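Local coordinates for ORF10 (Moritella marina, PDB 6RIW), which contributes, through this ketosynthase-chain length factor didomain, to polyunsaturated fatty acid synthesis, probably as a 3-oxoacyl-[acyl-carrier-protein] synthase, at residues S518-K523 / L953-I958; P710-G715 / L734-W739. All blocks are in the same frame, centred on the assembly; numbering follows the deposited sequence.

Contact 1: residues S518-K523 / L953-I958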
# COMPACT_ATOMS: atom_id res chain seq x y z
N SER A 518 -6.96 24.66 16.46
CA SER A 518 -6.34 24.57 15.13
C SER A 518 -7.21 23.77 14.17
O SER A 518 -7.32 24.12 12.98
CB SER A 518 -4.95 23.94 15.21
OG SER A 518 -4.09 24.74 16.00
N LEU A 519 -7.85 22.71 14.66
CA LEU A 519 -8.74 21.88 13.86
C LEU A 519 -10.12 22.50 13.66
O LEU A 519 -10.92 21.95 12.91
CB LEU A 519 -8.87 20.49 14.50
CG LEU A 519 -7.57 19.67 14.59
CD1 LEU A 519 -7.84 18.33 15.30
CD2 LEU A 519 -7.06 19.41 13.17
N GLN A 520 -10.40 23.63 14.32
CA GLN A 520 -11.71 24.29 14.25
C GLN A 520 -12.84 23.35 14.68
O GLN A 520 -13.93 23.34 14.11
CB GLN A 520 -11.96 24.86 12.85
CG GLN A 520 -10.85 25.82 12.48
CD GLN A 520 -11.05 26.46 11.13
OE1 GLN A 520 -11.88 26.00 10.33
NE2 GLN A 520 -10.30 27.51 10.86
N LEU A 521 -12.57 22.57 15.72
CA LEU A 521 -13.53 21.62 16.28
C LEU A 521 -13.93 22.07 17.68
O LEU A 521 -13.05 22.28 18.54
CB LEU A 521 -12.92 20.22 16.36
CG LEU A 521 -12.74 19.41 15.07
CD1 LEU A 521 -11.93 18.14 15.33
CD2 LEU A 521 -14.11 19.07 14.49
N ARG A 522 -15.23 22.16 17.93
CA ARG A 522 -15.70 22.40 19.29
C ARG A 522 -15.59 21.15 20.15
O ARG A 522 -15.40 21.24 21.37
CB ARG A 522 -17.14 22.91 19.27
CG ARG A 522 -17.43 23.91 18.16
CD ARG A 522 -18.75 24.65 18.38
NE ARG A 522 -18.66 25.62 19.47
CZ ARG A 522 -18.34 26.90 19.33
NH1 ARG A 522 -18.08 27.40 18.13
NH2 ARG A 522 -18.28 27.69 20.40
N LYS A 523 -15.71 19.97 19.54
CA LYS A 523 -15.67 18.70 20.26
C LYS A 523 -15.19 17.65 19.27
O LYS A 523 -15.20 17.87 18.06
CB LYS A 523 -17.07 18.32 20.80
CG LYS A 523 -18.13 18.15 19.70
CD LYS A 523 -19.50 17.76 20.27
CE LYS A 523 -19.46 16.39 20.95
NZ LYS A 523 -19.63 15.35 19.91
N LEU A 953 -2.49 22.10 10.17
CA LEU A 953 -3.70 21.47 10.70
C LEU A 953 -4.97 22.22 10.33
O LEU A 953 -6.05 21.63 10.34
CB LEU A 953 -3.60 21.38 12.23
CG LEU A 953 -2.44 20.60 12.83
CD1 LEU A 953 -2.54 20.59 14.39
CD2 LEU A 953 -2.39 19.20 12.27
N LYS A 954 -4.88 23.52 10.06
CA LYS A 954 -6.07 24.28 9.73
C LYS A 954 -6.73 23.68 8.48
O LYS A 954 -6.04 23.46 7.47
CB LYS A 954 -5.69 25.73 9.48
CG LYS A 954 -6.84 26.59 8.97
CD LYS A 954 -6.34 28.02 8.70
CE LYS A 954 -7.50 29.02 8.64
NZ LYS A 954 -8.00 29.16 7.25
N PRO A 955 -8.04 23.41 8.50
CA PRO A 955 -8.72 22.88 7.31
C PRO A 955 -8.40 23.66 6.04
O PRO A 955 -8.63 24.88 5.97
CB PRO A 955 -10.21 22.96 7.68
CG PRO A 955 -10.22 22.82 9.21
CD PRO A 955 -8.94 23.51 9.67
N GLN A 956 -7.84 22.97 5.04
CA GLN A 956 -7.23 23.64 3.89
C GLN A 956 -8.22 24.06 2.81
O GLN A 956 -7.84 24.82 1.92
CB GLN A 956 -6.15 22.74 3.28
CG GLN A 956 -4.94 22.62 4.18
CD GLN A 956 -3.85 21.72 3.62
OE1 GLN A 956 -3.83 21.41 2.44
NE2 GLN A 956 -2.92 21.32 4.48
N GLY A 957 -9.47 23.60 2.86
CA GLY A 957 -10.44 23.94 1.83
C GLY A 957 -10.11 23.40 0.45
O GLY A 957 -10.27 24.12 -0.54
N ILE A 958 -9.65 22.15 0.37
CA ILE A 958 -9.23 21.59 -0.91
C ILE A 958 -10.47 21.34 -1.76
O ILE A 958 -11.44 20.74 -1.30
CB ILE A 958 -8.45 20.28 -0.72
CG1 ILE A 958 -7.22 20.50 0.17
CG2 ILE A 958 -8.03 19.71 -2.08
CD1 ILE A 958 -6.22 21.53 -0.36
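Ser-518, Leu-519 and Gln-520 meet Leu-953, Lys-954 and Pro-955 without any hydrogen bond between the two segments. The tight part centres on a backbone carbonyl. Ser-518 O receives the CA-H of Lys-954, with Lys-954 CA 3.5 Å from that oxygen and an angle of 153° at the hydrogen, and Pro-955 CD comes to 3.7 Å of the same Ser-518 O. On the buried side, the CD2 branch of Leu-519 reaches back to Leu-953, 3.7 Å from Leu-953 O and 4.1 Å from Leu-953 CB. Both leucines are buried, and Thr-703 of helix 699-706 touches each of them; Leu-953 also rests on Pro-135 and Leu-136 of helix 129-148. Ser-518 OG turns back to Asn-514 O in its own helix.

The outer side is looser and faces solvent. Gln-520 sets CG anti to its carbonyl carbon (chi1 -57°), and from there the extended chain slants across the Pro-955 ring, with Gln-520 OE1 3.8 Å from Pro-955 CG. Its other amide arm, Gln-520 NE2, merely lies against the aliphatic part of Lys-954, 3.9 Å from Lys-954 CE. Neither approach is a hydrogen bond, and Gln-520 and Lys-954 are both exposed.

Gln-520 has positive phi and closes helix 513-519 with a Schellman motif; the arrangement is that of a capped helix C-terminus in the second ketosynthase-type unit, packed against a late loop of the chain.

Contact 2: residues P710-G715 / L734-W739; sequences PVNEKG and LDQQQW
A water oxygen is gripped by three groups that tie Asn-712 to the other segment: it accepts from Asn-712 ND2 and from Gln-736 NE2, each 2.8 Å from the water, and donates to Gln-738 O. Asn-712 ND2 also reaches Ser-716 O, while Asn-712 OD1 takes weak bonds from Lys-714 N and Gly-715 N, the first forming an Asx turn. The backbones join directly through Asn-712 N to Trp-739 O (2.8 Å) and Trp-739 N to Pro-710 O (3.2 Å).

Next to these two backbone bonds, Val-711 CG2, anti to the backbone N, stands over the indole, 3.5 Å from the centroid of the six-membered ring of Trp-739 and 9° off its normal, a CH-pi contact. Trp-739 NE1 bonds to Gly-709 O, and Phe-807 stacks on the ring. An alanine in place of Trp-739 would probably leave Gly-709 O without its indole donor and open a gap next to Val-711 CG2. The Gln-738 side chain crosses that of Asn-712 at about a right angle, its OE1 3.3 Å from Asn-712 CA and the two amide planes 61° apart.

With Val-711 opposite Trp-739, the two bonds make a single beta bridge of the parallel pattern, joining the loop that follows helix 699-706 to the run of chain leading into strand 741-752.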
# COMPACT_ATOMS: atom_id res chain seq x y z
N PRO A 710 -16.45 19.78 5.58
CA PRO A 710 -16.76 19.80 7.02
C PRO A 710 -17.35 18.49 7.53
O PRO A 710 -18.21 17.89 6.89
CB PRO A 710 -17.79 20.95 7.15
CG PRO A 710 -18.37 21.08 5.77
CD PRO A 710 -17.29 20.68 4.80
N VAL A 711 -16.88 18.08 8.73
CA VAL A 711 -17.38 16.90 9.43
C VAL A 711 -18.66 17.25 10.17
O VAL A 711 -18.90 18.42 10.52
CB VAL A 711 -16.29 16.36 10.39
CG1 VAL A 711 -16.06 17.29 11.58
CG2 VAL A 711 -16.62 14.93 10.86
N ASN A 712 -19.49 16.25 10.40
CA ASN A 712 -20.72 16.40 11.20
C ASN A 712 -20.35 16.18 12.67
O ASN A 712 -20.15 15.04 13.10
CB ASN A 712 -21.77 15.40 10.72
CG ASN A 712 -23.14 15.61 11.37
OD1 ASN A 712 -23.24 16.08 12.50
ND2 ASN A 712 -24.21 15.25 10.65
N GLU A 713 -20.24 17.27 13.44
CA GLU A 713 -19.79 17.12 14.82
C GLU A 713 -20.84 16.43 15.68
O GLU A 713 -20.49 15.78 16.68
CB GLU A 713 -19.46 18.49 15.40
CG GLU A 713 -17.99 18.74 15.54
CD GLU A 713 -17.70 20.18 15.91
OE1 GLU A 713 -17.76 21.05 15.01
OE2 GLU A 713 -17.41 20.44 17.09
N LYS A 714 -22.11 16.54 15.32
CA LYS A 714 -23.17 16.00 16.16
C LYS A 714 -23.48 14.55 15.84
O LYS A 714 -24.17 13.88 16.64
CB LYS A 714 -24.43 16.86 16.02
CG LYS A 714 -24.36 18.16 16.82
CD LYS A 714 -23.44 18.02 18.05
CE LYS A 714 -23.23 19.33 18.81
NZ LYS A 714 -23.15 19.11 20.30
N GLY A 715 -22.96 14.03 14.74
CA GLY A 715 -23.18 12.66 14.32
C GLY A 715 -24.64 12.34 14.17
O GLY A 715 -25.11 11.33 14.70
N LEU A 734 -28.72 12.37 0.41
CA LEU A 734 -27.87 13.15 -0.48
C LEU A 734 -27.94 14.65 -0.22
O LEU A 734 -27.10 15.39 -0.75
CB LEU A 734 -28.21 12.89 -1.94
CG LEU A 734 -27.78 11.51 -2.41
CD1 LEU A 734 -28.22 11.28 -3.86
CD2 LEU A 734 -26.27 11.37 -2.27
N ASP A 735 -28.90 15.12 0.57
CA ASP A 735 -28.96 16.54 0.92
C ASP A 735 -28.03 16.91 2.07
O ASP A 735 -27.85 18.11 2.33
CB ASP A 735 -30.39 16.95 1.28
CG ASP A 735 -31.36 16.88 0.10
OD1 ASP A 735 -30.91 16.89 -1.07
OD2 ASP A 735 -32.58 16.81 0.35
N GLN A 736 -27.45 15.94 2.77
CA GLN A 736 -26.50 16.23 3.84
C GLN A 736 -25.29 16.99 3.31
O GLN A 736 -24.78 16.69 2.23
CB GLN A 736 -26.04 14.93 4.49
CG GLN A 736 -27.14 14.19 5.20
CD GLN A 736 -27.69 15.01 6.34
OE1 GLN A 736 -28.84 15.44 6.31
NE2 GLN A 736 -26.85 15.26 7.33
N GLN A 737 -24.81 17.95 4.10
CA GLN A 737 -23.69 18.81 3.74
C GLN A 737 -22.41 18.51 4.51
O GLN A 737 -21.43 19.23 4.34
CB GLN A 737 -24.07 20.27 3.98
CG GLN A 737 -25.19 20.79 3.13
CD GLN A 737 -24.84 22.14 2.55
OE1 GLN A 737 -24.09 22.23 1.56
NE2 GLN A 737 -25.34 23.22 3.17
N GLN A 738 -22.42 17.51 5.39
CA GLN A 738 -21.26 17.18 6.22
C GLN A 738 -21.09 15.67 6.22
O GLN A 738 -22.07 14.93 6.10
CB GLN A 738 -21.44 17.69 7.67
CG GLN A 738 -21.58 19.20 7.76
CD GLN A 738 -21.89 19.70 9.15
OE1 GLN A 738 -22.47 18.98 9.98
NE2 GLN A 738 -21.51 20.94 9.42
N TRP A 739 -19.84 15.21 6.37
CA TRP A 739 -19.57 13.78 6.39
C TRP A 739 -19.59 13.23 7.82
O TRP A 739 -19.35 13.95 8.80
CB TRP A 739 -18.23 13.44 5.71
CG TRP A 739 -17.00 14.10 6.32
CD1 TRP A 739 -16.53 15.35 6.05
CD2 TRP A 739 -16.10 13.51 7.27
NE1 TRP A 739 -15.38 15.59 6.78
CE2 TRP A 739 -15.10 14.48 7.54
CE3 TRP A 739 -16.03 12.27 7.91
CZ2 TRP A 739 -14.06 14.25 8.45
CZ3 TRP A 739 -15.00 12.03 8.79
CH2 TRP A 739 -14.01 13.03 9.05
O HOH W 1 -24.25 14.55 7.94

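Overall arrangement
Contact 1 and contact 2 have centres about 15 Å apart and touch through residues 518-523 and 710-715. The clearest link is Glu-713 OE2, 3.0 Å from Lys-523 N in a probable hydrogen bond. Leu-521 packs on Val-711 nearby. Gln-706, at the end of helix 699-706, touches Pro-955 and Leu-521 of contact 1 and Val-711 of contact 2, and so borders both. In sequence, contact 2 falls between the two segments of contact 1. Their centres lie about 27 and 29 Å from the centre of the chain, on the same side of it, and both are away from the magnesium site at Met-1 and Lys-286.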